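BH2602 protein (Bacillus halodurans, PDB 3NWZ) binds coenzyme A and probably hydrolyses acyl-CoA thioesters, as a member of the HotDog-fold thioesterase superfamily. Local coordinates at residues D34-K39 against A49-I54; R63-L68 against Y125-A130; T88-A93 against G144-D149; L113-V118 against T153-T158. All blocks are in the same frame, centred on the assembly; numbering follows the deposited sequence.

In the fold
From the N terminus, contact 1 comes first and stands alone: it closes the short connection between helices 23-40 and 47-52 before any other contact opens. The chain then enters the sheet. Contact 2 opens at 63-68 and closes at 125-130, contact 3 runs from 88-93 to 144-149, and contact 4 from 113-118 to 153-158, so these three cross one another rather than nest. Contacts 2 and 4 pair strands of one antiparallel sheet, while contact 3 sets helix 83-100 on strand 139-147 between them. Thr52 and Ile54 link contact 1 to the rest, Thr52 touching Leu68 and Ile54 reaching Val66 of contact 2 and Thr92 of contact 3.

Contact 1 of 4, residues D34-K39 against A49-I54; sequences DGLLAK and ASLTQI
The flat peptide group joining Gly35 to Leu36 turns one face to Ser50 and Leu51. Over that face lies the methyl CD1 of Leu51, 3.7 Å from Leu36 N, and above the oxygen end of the same face stands Ser50 OG, 2.7 Å from Gly35 O. At the oxygen end of the group Lys39 N donates its helical hydrogen bond to Gly35 O, so this carbonyl is engaged within its own helix. The Ser50 side chain is a knob set in a hole formed by Gly35, Leu36, Ala38 and Lys39. Its OG is anti to the backbone N (chi1 171°), which carries the hydroxyl out to the neighbouring helix, and the nearest side-chain atom of Lys39 is CB, 3.8 Å from Ser50 OG. The rest of Lys39 leads off, and its ammonium makes a cation-pi contact with Tyr47.

Beside the knob the contact is apolar. Leu36 CD2 and Leu51 CD1 meet at 3.8 Å, the two side chains crossing at a slant. Gly35 has no side chain, and this lets the helices come within 4.5 Å between Gly35 CA and Leu51 CA; a CB there would run into Leu51 CD1. Phe17 and Leu73 of the second subunit pack on Leu36 and Leu51 respectively, so the helical pair takes part in the subunit interface. Chemically, helices 23-40 and 47-52 are joined mainly by close fit, with a bare glycine backbone facing a leucine methyl and one small hydroxyl brought to a buried carbonyl.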
loop_
_atom_site.group_PDB
_atom_site.type_symbol
_atom_site.label_atom_id
_atom_site.label_comp_id
_atom_site.label_asym_id
_atom_site.label_seq_id
_atom_site.Cartn_x
_atom_site.Cartn_y
_atom_site.Cartn_z
ATOM N N ASP A 34 -18.512 -11.931 28.292
ATOM C CA ASP A 34 -19.294 -12.730 27.341
ATOM C C ASP A 34 -18.352 -13.321 26.291
ATOM O O ASP A 34 -18.436 -14.499 25.948
ATOM C CB ASP A 34 -20.330 -11.873 26.599
ATOM C CG ASP A 34 -21.464 -11.408 27.483
ATOM O OD1 ASP A 34 -21.975 -12.218 28.285
ATOM O OD2 ASP A 34 -21.857 -10.232 27.350
ATOM N N GLY A 35 -17.469 -12.471 25.773
ATOM C CA GLY A 35 -16.520 -12.900 24.766
ATOM C C GLY A 35 -15.802 -14.138 25.230
ATOM O O GLY A 35 -16.049 -15.227 24.702
ATOM N N LEU A 36 -14.932 -13.956 26.227
ATOM C CA LEU A 36 -14.127 -15.016 26.842
ATOM C C LEU A 36 -14.964 -16.260 27.116
ATOM O O LEU A 36 -14.490 -17.380 27.014
ATOM C CB LEU A 36 -13.542 -14.510 28.164
ATOM C CG LEU A 36 -12.885 -13.121 28.184
ATOM C CD1 LEU A 36 -12.448 -12.791 29.609
ATOM C CD2 LEU A 36 -11.692 -13.088 27.237
ATOM N N LEU A 37 -16.221 -16.033 27.468
ATOM C CA LEU A 37 -17.164 -17.094 27.773
ATOM C C LEU A 37 -17.556 -17.833 26.500
ATOM O O LEU A 37 -17.661 -19.058 26.492
ATOM C CB LEU A 37 -18.401 -16.484 28.449
ATOM C CG LEU A 37 -19.059 -17.232 29.609
ATOM C CD1 LEU A 37 -18.009 -17.922 30.447
ATOM C CD2 LEU A 37 -19.860 -16.252 30.452
ATOM N N ALA A 38 -17.773 -17.085 25.425
ATOM C CA ALA A 38 -18.132 -17.683 24.143
ATOM C C ALA A 38 -16.864 -18.294 23.562
ATOM O O ALA A 38 -16.915 -19.154 22.673
ATOM C CB ALA A 38 -18.703 -16.618 23.189
ATOM N N LYS A 39 -15.723 -17.836 24.070
ATOM C CA LYS A 39 -14.444 -18.361 23.622
ATOM C C LYS A 39 -14.283 -19.796 24.099
ATOM O O LYS A 39 -14.035 -20.683 23.284
ATOM C CB LYS A 39 -13.280 -17.507 24.142
ATOM C CG LYS A 39 -11.864 -18.045 23.812
ATOM C CD LYS A 39 -11.610 -18.177 22.311
ATOM C CE LYS A 39 -10.166 -18.594 22.014
ATOM N NZ LYS A 39 -9.835 -19.927 22.594
ATOM N N ALA A 49 -11.696 -12.442 17.583
ATOM C CA ALA A 49 -12.980 -12.619 16.916
ATOM C C ALA A 49 -14.061 -12.668 17.986
ATOM O O ALA A 49 -15.083 -11.989 17.893
ATOM C CB ALA A 49 -12.968 -13.910 16.127
ATOM N N SER A 50 -13.815 -13.480 19.011
ATOM C CA SER A 50 -14.741 -13.631 20.130
ATOM C C SER A 50 -15.059 -12.326 20.869
ATOM O O SER A 50 -16.219 -12.061 21.196
ATOM C CB SER A 50 -14.182 -14.639 21.136
ATOM O OG SER A 50 -14.967 -14.635 22.317
ATOM N N LEU A 51 -14.039 -11.518 21.143
ATOM C CA LEU A 51 -14.242 -10.269 21.863
ATOM C C LEU A 51 -14.746 -9.171 20.962
ATOM O O LEU A 51 -15.198 -8.130 21.438
ATOM C CB LEU A 51 -12.948 -9.815 22.541
ATOM C CG LEU A 51 -12.560 -10.488 23.868
ATOM C CD1 LEU A 51 -12.862 -11.971 23.844
ATOM C CD2 LEU A 51 -11.073 -10.265 24.119
ATOM N N THR A 52 -14.673 -9.378 19.654
ATOM C CA THR A 52 -15.165 -8.337 18.768
ATOM C C THR A 52 -16.525 -8.699 18.173
ATOM O O THR A 52 -17.199 -7.858 17.595
ATOM C CB THR A 52 -14.165 -8.028 17.662
ATOM O OG1 THR A 52 -14.573 -6.831 16.998
ATOM C CG2 THR A 52 -14.089 -9.163 16.667
ATOM N N GLN A 53 -16.919 -9.960 18.331
ATOM C CA GLN A 53 -18.208 -10.459 17.848
ATOM C C GLN A 53 -18.450 -10.418 16.320
ATOM O O GLN A 53 -19.583 -10.235 15.882
ATOM C CB GLN A 53 -19.344 -9.691 18.544
ATOM C CG GLN A 53 -19.117 -9.382 20.017
ATOM C CD GLN A 53 -19.639 -7.999 20.412
ATOM O OE1 GLN A 53 -20.808 -7.673 20.187
ATOM N NE2 GLN A 53 -18.771 -7.182 21.005
ATOM N N ILE A 54 -17.423 -10.601 15.500
ATOM C CA ILE A 54 -17.638 -10.551 14.051
ATOM C C ILE A 54 -18.616 -11.603 13.501
ATOM O O ILE A 54 -18.698 -12.721 14.012
ATOM C CB ILE A 54 -16.302 -10.673 13.266
ATOM C CG1 ILE A 54 -15.601 -11.990 13.597
ATOM C CG2 ILE A 54 -15.391 -9.525 13.618
ATOM C CD1 ILE A 54 -14.411 -12.280 12.716
#

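Contact 2 of 4, residues R63-L68 against Y125-A130; sequences RFEVRL and YLRAVA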
loop_
_atom_site.group_PDB
_atom_site.type_symbol
_atom_site.label_atom_id
_atom_site.label_comp_id
_atom_site.label_asym_id
_atom_site.label_seq_id
_atom_site.Cartn_x
_atom_site.Cartn_y
_atom_site.Cartn_z
ATOM N N ARG A 63 -18.103 -12.167 -3.741
ATOM C CA ARG A 63 -17.528 -11.440 -2.606
ATOM C C ARG A 63 -17.741 -12.002 -1.185
ATOM O O ARG A 63 -18.610 -12.841 -0.944
ATOM C CB ARG A 63 -18.015 -9.995 -2.634
ATOM C CG ARG A 63 -17.715 -9.253 -3.919
ATOM C CD ARG A 63 -18.245 -7.833 -3.815
ATOM N NE ARG A 63 -18.059 -7.083 -5.047
ATOM C CZ ARG A 63 -18.652 -7.375 -6.198
ATOM N NH1 ARG A 63 -19.479 -8.406 -6.282
ATOM N NH2 ARG A 63 -18.419 -6.630 -7.267
ATOM N N PHE A 64 -16.938 -11.513 -0.242
ATOM C CA PHE A 64 -17.035 -11.964 1.138
ATOM C C PHE A 64 -17.321 -10.826 2.146
ATOM O O PHE A 64 -16.771 -9.718 2.067
ATOM C CB PHE A 64 -15.765 -12.728 1.503
ATOM C CG PHE A 64 -15.992 -13.811 2.506
ATOM C CD1 PHE A 64 -15.882 -13.550 3.873
ATOM C CD2 PHE A 64 -16.356 -15.078 2.095
ATOM C CE1 PHE A 64 -16.134 -14.543 4.809
ATOM C CE2 PHE A 64 -16.612 -16.076 3.030
ATOM C CZ PHE A 64 -16.500 -15.805 4.385
ATOM N N GLU A 65 -18.159 -11.122 3.127
ATOM C CA GLU A 65 -18.565 -10.105 4.070
ATOM C C GLU A 65 -18.304 -10.392 5.553
ATOM O O GLU A 65 -18.553 -11.491 6.064
ATOM C CB GLU A 65 -20.052 -9.845 3.819
ATOM C CG GLU A 65 -20.674 -8.641 4.479
ATOM C CD GLU A 65 -22.071 -8.382 3.922
ATOM O OE1 GLU A 65 -22.177 -8.018 2.728
ATOM O OE2 GLU A 65 -23.064 -8.555 4.665
ATOM N N VAL A 66 -17.790 -9.370 6.233
ATOM C CA VAL A 66 -17.507 -9.440 7.658
ATOM C C VAL A 66 -18.002 -8.159 8.304
ATOM O O VAL A 66 -17.520 -7.073 7.974
ATOM C CB VAL A 66 -15.993 -9.513 7.987
ATOM C CG1 VAL A 66 -15.828 -9.654 9.481
ATOM C CG2 VAL A 66 -15.322 -10.656 7.285
ATOM N N ARG A 67 -18.971 -8.275 9.206
ATOM C CA ARG A 67 -19.439 -7.092 9.911
ATOM C C ARG A 67 -18.973 -7.148 11.366
ATOM O O ARG A 67 -18.771 -8.220 11.943
ATOM C CB ARG A 67 -20.965 -6.923 9.798
ATOM C CG ARG A 67 -21.832 -7.931 10.503
ATOM C CD ARG A 67 -23.263 -7.801 9.999
ATOM N NE ARG A 67 -23.372 -8.236 8.607
ATOM C CZ ARG A 67 -23.367 -9.509 8.213
ATOM N NH1 ARG A 67 -23.267 -10.490 9.104
ATOM N NH2 ARG A 67 -23.454 -9.802 6.924
ATOM N N LEU A 68 -18.777 -5.977 11.944
ATOM C CA LEU A 68 -18.297 -5.863 13.304
ATOM C C LEU A 68 -19.067 -4.800 14.045
ATOM O O LEU A 68 -19.128 -3.659 13.611
ATOM C CB LEU A 68 -16.815 -5.506 13.270
ATOM C CG LEU A 68 -16.034 -5.144 14.525
ATOM C CD1 LEU A 68 -14.590 -5.595 14.343
ATOM C CD2 LEU A 68 -16.101 -3.651 14.763
ATOM N N TYR A 125 -22.148 -0.464 13.408
ATOM C CA TYR A 125 -21.323 -1.597 12.988
ATOM C C TYR A 125 -20.584 -1.305 11.688
ATOM O O TYR A 125 -20.978 -0.426 10.935
ATOM C CB TYR A 125 -22.179 -2.848 12.798
ATOM C CG TYR A 125 -23.089 -2.768 11.606
ATOM C CD1 TYR A 125 -24.405 -2.341 11.739
ATOM C CD2 TYR A 125 -22.610 -3.049 10.332
ATOM C CE1 TYR A 125 -25.228 -2.190 10.627
ATOM C CE2 TYR A 125 -23.422 -2.900 9.211
ATOM C CZ TYR A 125 -24.729 -2.470 9.368
ATOM O OH TYR A 125 -25.528 -2.315 8.266
ATOM N N LEU A 126 -19.507 -2.041 11.434
ATOM C CA LEU A 126 -18.746 -1.864 10.202
ATOM C C LEU A 126 -18.994 -3.050 9.282
ATOM O O LEU A 126 -19.339 -4.144 9.739
ATOM C CB LEU A 126 -17.255 -1.709 10.498
ATOM C CG LEU A 126 -16.966 -0.411 11.255
ATOM C CD1 LEU A 126 -15.512 0.010 11.062
ATOM C CD2 LEU A 126 -17.889 0.690 10.722
ATOM N N ARG A 127 -18.848 -2.840 7.982
ATOM C CA ARG A 127 -19.105 -3.935 7.063
ATOM C C ARG A 127 -18.006 -3.999 6.032
ATOM O O ARG A 127 -18.000 -3.212 5.098
ATOM C CB ARG A 127 -20.473 -3.735 6.372
ATOM C CG ARG A 127 -21.126 -5.032 5.936
ATOM C CD ARG A 127 -22.374 -4.769 5.087
ATOM N NE ARG A 127 -22.059 -4.408 3.704
ATOM C CZ ARG A 127 -22.531 -3.329 3.086
ATOM N NH1 ARG A 127 -23.338 -2.497 3.728
ATOM N NH2 ARG A 127 -22.196 -3.082 1.826
ATOM N N ALA A 128 -17.059 -4.912 6.195
ATOM C CA ALA A 128 -15.994 -5.008 5.213
ATOM C C ALA A 128 -16.383 -5.999 4.101
ATOM O O ALA A 128 -16.899 -7.085 4.367
ATOM C CB ALA A 128 -14.661 -5.434 5.898
ATOM N N VAL A 129 -16.130 -5.622 2.850
ATOM C CA VAL A 129 -16.454 -6.504 1.713
ATOM C C VAL A 129 -15.248 -6.728 0.828
ATOM O O VAL A 129 -14.677 -5.773 0.304
ATOM C CB VAL A 129 -17.603 -5.916 0.832
ATOM C CG1 VAL A 129 -18.013 -6.949 -0.254
ATOM C CG2 VAL A 129 -18.769 -5.529 1.720
ATOM N N ALA A 130 -14.886 -7.991 0.643
ATOM C CA ALA A 130 -13.718 -8.348 -0.150
ATOM C C ALA A 130 -14.046 -9.157 -1.410
ATOM O O ALA A 130 -15.013 -9.921 -1.428
ATOM C CB ALA A 130 -12.716 -9.152 0.753
#
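Val66 and Ala128 face each other at the centre of an antiparallel ladder that joins strand 64-69 to strand 125-135, with the segment axes 4.5 Å apart. The bond from Ala128 N to Val66 O measures 2.8 Å, its return from Val66 N to Ala128 O 3.1 Å. Two more hydrogen-bonded pairs, Phe64 with Ala130 and Leu68 with Leu126, bring the total to six backbone hydrogen bonds. The side chains of these three pairs form the tightly packed, buried face, where helix 83-100 covers them: Leu89 touches Val66 and Ala128, and Ile85 touches Leu68.

The other face is looser and partly open to solvent. Here lie the non-hydrogen-bonded pairs Glu65 with Val129 and Arg67 with Arg127, with charge on all but the valine. Glu65 OE2 receives Arg67 NH2 at 2.6 Å through its anti lone pair, the oxygen lying in the guanidinium plane. Toward Arg127 the grip is weaker: Glu65 OE1 is 3.7 Å from Arg127 NE, a long salt bridge, with the carboxylate and guanidinium planes 50° apart. The aliphatic parts fill in below, Glu65 CG lying 3.9 Å from Arg127 CG. At the outer end, Arg63 CD rests 3.7 Å from Val129 CG1.

An alanine at Glu65 would probably leave Arg67 and Arg127 without the carboxylate they share and set both guanidinium groups freer to turn. One carboxylate thus probably tempers the repulsion between two arginines, whose NE atoms are 6.4 Å apart, on the polar side of a ladder held by its backbone.

Contact 3 of 4, residues T88-A93 against G144-D149; sequences TLLDTA and GKVYTD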
loop_
_atom_site.group_PDB
_atom_site.type_symbol
_atom_site.label_atom_id
_atom_site.label_comp_id
_atom_site.label_asym_id
_atom_site.label_seq_id
_atom_site.Cartn_x
_atom_site.Cartn_y
_atom_site.Cartn_z
ATOM N N THR A 88 -7.621 -4.591 10.555
ATOM C CA THR A 88 -7.785 -5.982 10.949
ATOM C C THR A 88 -9.057 -6.615 10.404
ATOM O O THR A 88 -9.103 -7.819 10.191
ATOM C CB THR A 88 -7.744 -6.087 12.480
ATOM O OG1 THR A 88 -6.445 -5.679 12.923
ATOM C CG2 THR A 88 -8.003 -7.500 12.938
ATOM N N LEU A 89 -10.086 -5.803 10.189
ATOM C CA LEU A 89 -11.371 -6.283 9.647
ATOM C C LEU A 89 -11.220 -6.579 8.168
ATOM O O LEU A 89 -11.551 -7.670 7.717
ATOM C CB LEU A 89 -12.471 -5.227 9.824
ATOM C CG LEU A 89 -13.896 -5.603 9.418
ATOM C CD1 LEU A 89 -14.404 -6.748 10.292
ATOM C CD2 LEU A 89 -14.788 -4.373 9.586
ATOM N N LEU A 90 -10.710 -5.604 7.420
ATOM C CA LEU A 90 -10.505 -5.780 5.985
ATOM C C LEU A 90 -9.684 -7.041 5.786
ATOM O O LEU A 90 -10.033 -7.902 4.987
ATOM C CB LEU A 90 -9.757 -4.573 5.399
ATOM C CG LEU A 90 -10.458 -3.790 4.285
ATOM C CD1 LEU A 90 -9.534 -2.719 3.774
ATOM C CD2 LEU A 90 -10.854 -4.733 3.147
ATOM N N ASP A 91 -8.584 -7.142 6.534
ATOM C CA ASP A 91 -7.694 -8.300 6.476
ATOM C C ASP A 91 -8.491 -9.589 6.730
ATOM O O ASP A 91 -8.339 -10.587 6.026
ATOM C CB ASP A 91 -6.594 -8.144 7.541
ATOM C CG ASP A 91 -5.673 -9.360 7.628
ATOM O OD1 ASP A 91 -4.974 -9.663 6.634
ATOM O OD2 ASP A 91 -5.648 -10.008 8.697
ATOM N N THR A 92 -9.352 -9.555 7.737
ATOM C CA THR A 92 -10.147 -10.722 8.080
ATOM C C THR A 92 -11.059 -11.103 6.919
ATOM O O THR A 92 -11.155 -12.275 6.553
ATOM C CB THR A 92 -10.970 -10.465 9.355
ATOM O OG1 THR A 92 -10.087 -10.080 10.412
ATOM C CG2 THR A 92 -11.648 -11.706 9.797
ATOM N N ALA A 93 -11.717 -10.105 6.336
ATOM C CA ALA A 93 -12.599 -10.339 5.198
ATOM C C ALA A 93 -11.782 -10.947 4.043
ATOM O O ALA A 93 -12.098 -12.039 3.544
ATOM C CB ALA A 93 -13.250 -9.017 4.766
ATOM N N GLY A 144 -10.753 -5.000 -1.135
ATOM C CA GLY A 144 -11.921 -4.837 -0.281
ATOM C C GLY A 144 -12.266 -3.417 0.152
ATOM O O GLY A 144 -11.501 -2.486 -0.049
ATOM N N LYS A 145 -13.436 -3.260 0.753
ATOM C CA LYS A 145 -13.907 -1.974 1.233
ATOM C C LYS A 145 -14.614 -2.152 2.562
ATOM O O LYS A 145 -15.172 -3.220 2.858
ATOM C CB LYS A 145 -14.877 -1.338 0.237
ATOM C CG LYS A 145 -14.190 -0.620 -0.901
ATOM C CD LYS A 145 -15.202 0.027 -1.837
ATOM C CE LYS A 145 -14.504 0.790 -2.951
ATOM N NZ LYS A 145 -13.642 -0.119 -3.764
ATOM N N VAL A 146 -14.567 -1.102 3.370
ATOM C CA VAL A 146 -15.215 -1.102 4.666
ATOM C C VAL A 146 -16.296 -0.014 4.610
ATOM O O VAL A 146 -16.033 1.103 4.179
ATOM C CB VAL A 146 -14.195 -0.797 5.805
ATOM C CG1 VAL A 146 -14.890 -0.822 7.140
ATOM C CG2 VAL A 146 -13.071 -1.814 5.790
ATOM N N TYR A 147 -17.506 -0.360 5.052
ATOM C CA TYR A 147 -18.650 0.561 5.047
ATOM C C TYR A 147 -19.299 0.778 6.414
ATOM O O TYR A 147 -19.279 -0.105 7.281
ATOM C CB TYR A 147 -19.734 0.036 4.088
ATOM C CG TYR A 147 -19.263 -0.189 2.668
ATOM C CD1 TYR A 147 -19.214 -1.464 2.122
ATOM C CD2 TYR A 147 -18.885 0.878 1.872
ATOM C CE1 TYR A 147 -18.797 -1.666 0.809
ATOM C CE2 TYR A 147 -18.469 0.688 0.568
ATOM C CZ TYR A 147 -18.427 -0.582 0.038
ATOM O OH TYR A 147 -18.017 -0.752 -1.267
ATOM N N THR A 148 -19.894 1.950 6.603
ATOM C CA THR A 148 -20.578 2.246 7.863
ATOM C C THR A 148 -21.950 1.640 7.677
ATOM O O THR A 148 -22.223 1.072 6.614
ATOM C CB THR A 148 -20.753 3.740 8.064
ATOM O OG1 THR A 148 -21.491 4.282 6.959
ATOM C CG2 THR A 148 -19.419 4.417 8.162
ATOM N N ASP A 149 -22.822 1.756 8.674
ATOM C CA ASP A 149 -24.174 1.205 8.515
ATOM C C ASP A 149 -25.046 2.094 7.621
ATOM O O ASP A 149 -26.257 1.889 7.514
ATOM C CB ASP A 149 -24.865 1.012 9.868
ATOM C CG ASP A 149 -24.659 2.177 10.797
ATOM O OD1 ASP A 149 -24.367 3.293 10.322
ATOM O OD2 ASP A 149 -24.799 1.974 12.015
#
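Leu90 and Gly144 mark the nearest backbone approach, 6.5 Å between their CA atoms, where helix 88-93 lies across strand 144-147 with its axis 8.6 Å away and the two directions 131° apart. No hydrogen bond crosses this gap; the contact is made by apolar side chains, one of them lying on the backbone of Gly144 and Lys145. Leu90 does most of the touching: its branch carbon CG sits 3.6 Å from Val146 CG2, and its methyl CD2 lies 3.6 Å from Gly144 CA, over backbone that no side chain shields. A CB on Gly144 would collide with that methyl. Val146 serves two leucines with its two branches. CG1, anti to the backbone N (chi1 -179°), faces Leu89 CD2 at a looser 4.3 Å, while CG2 takes the closer contact with Leu90. An alanine in place of Leu90 would probably open a gap above Gly144 and strip Val146 CG2 of its nearest cover.

The arrangement is that of the HotDog fold, a long central helix lying against the inner face of a curved antiparallel sheet. Leu89 reaches past Val146 to Leu126 and Ala128 on strand 125-135 and to Val66 and Leu68 on strand 64-69, while Leu90 also meets Ile115 of strand 108-117. Lys145 points away from the helix and pairs with Glu143 of the third subunit, so strand 139-147 lies between helix 83-100 and another copy of the protein.

Contact 4 of 4, residues L113-V118 against T153-T158; sequences LNIHYV and TVAMGT
The carbonyl oxygen of Met156, a selenomethionine, accepts His116 N at 2.6 Å, the donor lying almost straight out from the C=O bond (179°), and is also approached by Ile115 CA at 3.4 Å in a CA-H...O contact. This antiparallel ladder pairs strand 108-117, outermost within this chain, with strand 153-163 in the HotDog sheet. Met156 N returns a bond to His116 O; further along, Asn114 N bonds to Thr158 O, with a weak return from Thr158 N to Asn114 O, and Val118 N bonds to Val154 O at 3.0 Å. Val154 and Ala155 together face Val146 on the next strand, a classic beta bulge.

On the helix-facing side, Ile115 CG2 meets Ala155 CB at 4.2 Å. Gly157, with no side chain, lets its CA lie 3.9 Å from Ile115 CA. Leu113 to His116 also pair with a strand of the second subunit, carrying the sheet across the interface. Arg139 of the third subunit bonds to Tyr117 O, and His134 of that subunit packs on Val118; both positions bind CoA in this protein. On the opposite face Thr158 OG1 rests 3.6 Å from Asn114 CB and is hydrogen-bonded to His116 NE2 of the third subunit.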
loop_
_atom_site.group_PDB
_atom_site.type_symbol
_atom_site.label_atom_id
_atom_site.label_comp_id
_atom_site.label_asym_id
_atom_site.label_seq_id
_atom_site.Cartn_x
_atom_site.Cartn_y
_atom_site.Cartn_z
ATOM N N LEU A 113 -0.531 -5.772 2.575
ATOM C CA LEU A 113 -1.788 -5.170 2.991
ATOM C C LEU A 113 -1.643 -3.691 2.700
ATOM O O LEU A 113 -0.608 -3.103 2.998
ATOM C CB LEU A 113 -2.024 -5.401 4.487
ATOM C CG LEU A 113 -3.383 -4.943 5.035
ATOM C CD1 LEU A 113 -4.538 -5.606 4.257
ATOM C CD2 LEU A 113 -3.464 -5.304 6.506
ATOM N N ASN A 114 -2.662 -3.098 2.092
ATOM C CA ASN A 114 -2.642 -1.677 1.744
ATOM C C ASN A 114 -4.019 -1.148 2.040
ATOM O O ASN A 114 -5.021 -1.779 1.727
ATOM C CB ASN A 114 -2.340 -1.476 0.269
ATOM C CG ASN A 114 -1.795 -0.083 -0.032
ATOM O OD1 ASN A 114 -2.374 0.947 0.353
ATOM N ND2 ASN A 114 -0.670 -0.046 -0.734
ATOM N N ILE A 115 -4.071 0.022 2.657
ATOM C CA ILE A 115 -5.336 0.604 3.057
ATOM C C ILE A 115 -5.311 2.131 2.923
ATOM O O ILE A 115 -4.295 2.778 3.164
ATOM C CB ILE A 115 -5.651 0.207 4.509
ATOM C CG1 ILE A 115 -5.186 -1.227 4.767
ATOM C CG2 ILE A 115 -7.153 0.271 4.756
ATOM C CD1 ILE A 115 -5.183 -1.635 6.234
ATOM N N HIS A 116 -6.442 2.685 2.507
ATOM C CA HIS A 116 -6.604 4.120 2.335
ATOM C C HIS A 116 -7.782 4.479 3.209
ATOM O O HIS A 116 -8.875 3.953 3.024
ATOM C CB HIS A 116 -6.891 4.452 0.860
ATOM C CG HIS A 116 -5.732 4.181 -0.044
ATOM N ND1 HIS A 116 -4.980 5.185 -0.608
ATOM C CD2 HIS A 116 -5.130 3.020 -0.394
ATOM C CE1 HIS A 116 -3.960 4.658 -1.262
ATOM N NE2 HIS A 116 -4.028 3.345 -1.147
ATOM N N TYR A 117 -7.550 5.335 4.190
ATOM C CA TYR A 117 -8.609 5.735 5.094
ATOM C C TYR A 117 -9.369 6.866 4.451
ATOM O O TYR A 117 -8.778 7.806 3.939
ATOM C CB TYR A 117 -8.015 6.155 6.429
ATOM C CG TYR A 117 -7.484 4.975 7.191
ATOM C CD1 TYR A 117 -8.330 4.194 7.981
ATOM C CD2 TYR A 117 -6.148 4.597 7.071
ATOM C CE1 TYR A 117 -7.858 3.047 8.635
ATOM C CE2 TYR A 117 -5.670 3.463 7.716
ATOM C CZ TYR A 117 -6.529 2.692 8.492
ATOM O OH TYR A 117 -6.048 1.564 9.100
ATOM N N VAL A 118 -10.691 6.774 4.501
ATOM C CA VAL A 118 -11.539 7.752 3.852
ATOM C C VAL A 118 -12.409 8.531 4.819
ATOM O O VAL A 118 -12.287 9.749 4.924
ATOM C CB VAL A 118 -12.417 7.032 2.805
ATOM C CG1 VAL A 118 -13.478 7.967 2.271
ATOM C CG2 VAL A 118 -11.531 6.484 1.692
ATOM N N THR A 153 -18.259 4.854 2.761
ATOM C CA THR A 153 -17.005 4.101 2.719
ATOM C C THR A 153 -15.988 4.583 3.762
ATOM O O THR A 153 -15.395 5.654 3.621
ATOM C CB THR A 153 -16.340 4.169 1.307
ATOM O OG1 THR A 153 -17.174 3.516 0.333
ATOM C CG2 THR A 153 -14.968 3.487 1.332
ATOM N N VAL A 154 -15.799 3.781 4.809
ATOM C CA VAL A 154 -14.853 4.087 5.870
ATOM C C VAL A 154 -13.434 3.938 5.343
ATOM O O VAL A 154 -12.564 4.767 5.622
ATOM C CB VAL A 154 -15.038 3.131 7.069
ATOM C CG1 VAL A 154 -13.949 3.373 8.128
ATOM C CG2 VAL A 154 -16.421 3.312 7.654
ATOM N N ALA A 155 -13.197 2.883 4.577
ATOM C CA ALA A 155 -11.870 2.672 4.024
ATOM C C ALA A 155 -11.860 1.736 2.841
ATOM O O ALA A 155 -12.768 0.935 2.642
ATOM C CB ALA A 155 -10.939 2.145 5.092
HETATM N N MSE A 156 -10.794 1.836 2.059
HETATM C CA MSE A 156 -10.615 1.007 0.874
HETATM C C MSE A 156 -9.159 0.505 0.924
HETATM O O MSE A 156 -8.288 1.211 1.443
HETATM C CB MSE A 156 -10.879 1.886 -0.346
HETATM C CG MSE A 156 -11.147 1.166 -1.629
HETATM SE SE MSE A 156 -9.571 0.996 -2.693
HETATM C CE MSE A 156 -9.725 -0.918 -3.036
ATOM N N GLY A 157 -8.910 -0.713 0.433
ATOM C CA GLY A 157 -7.564 -1.264 0.419
ATOM C C GLY A 157 -7.379 -2.566 -0.368
ATOM O O GLY A 157 -8.344 -3.196 -0.785
ATOM N N THR A 158 -6.128 -2.969 -0.582
ATOM C CA THR A 158 -5.833 -4.209 -1.293
ATOM C C THR A 158 -4.925 -5.084 -0.422
ATOM O O THR A 158 -4.290 -4.608 0.521
ATOM C CB THR A 158 -5.128 -3.944 -2.676
ATOM O OG1 THR A 158 -3.881 -3.266 -2.461
ATOM C CG2 THR A 158 -6.020 -3.035 -3.590
#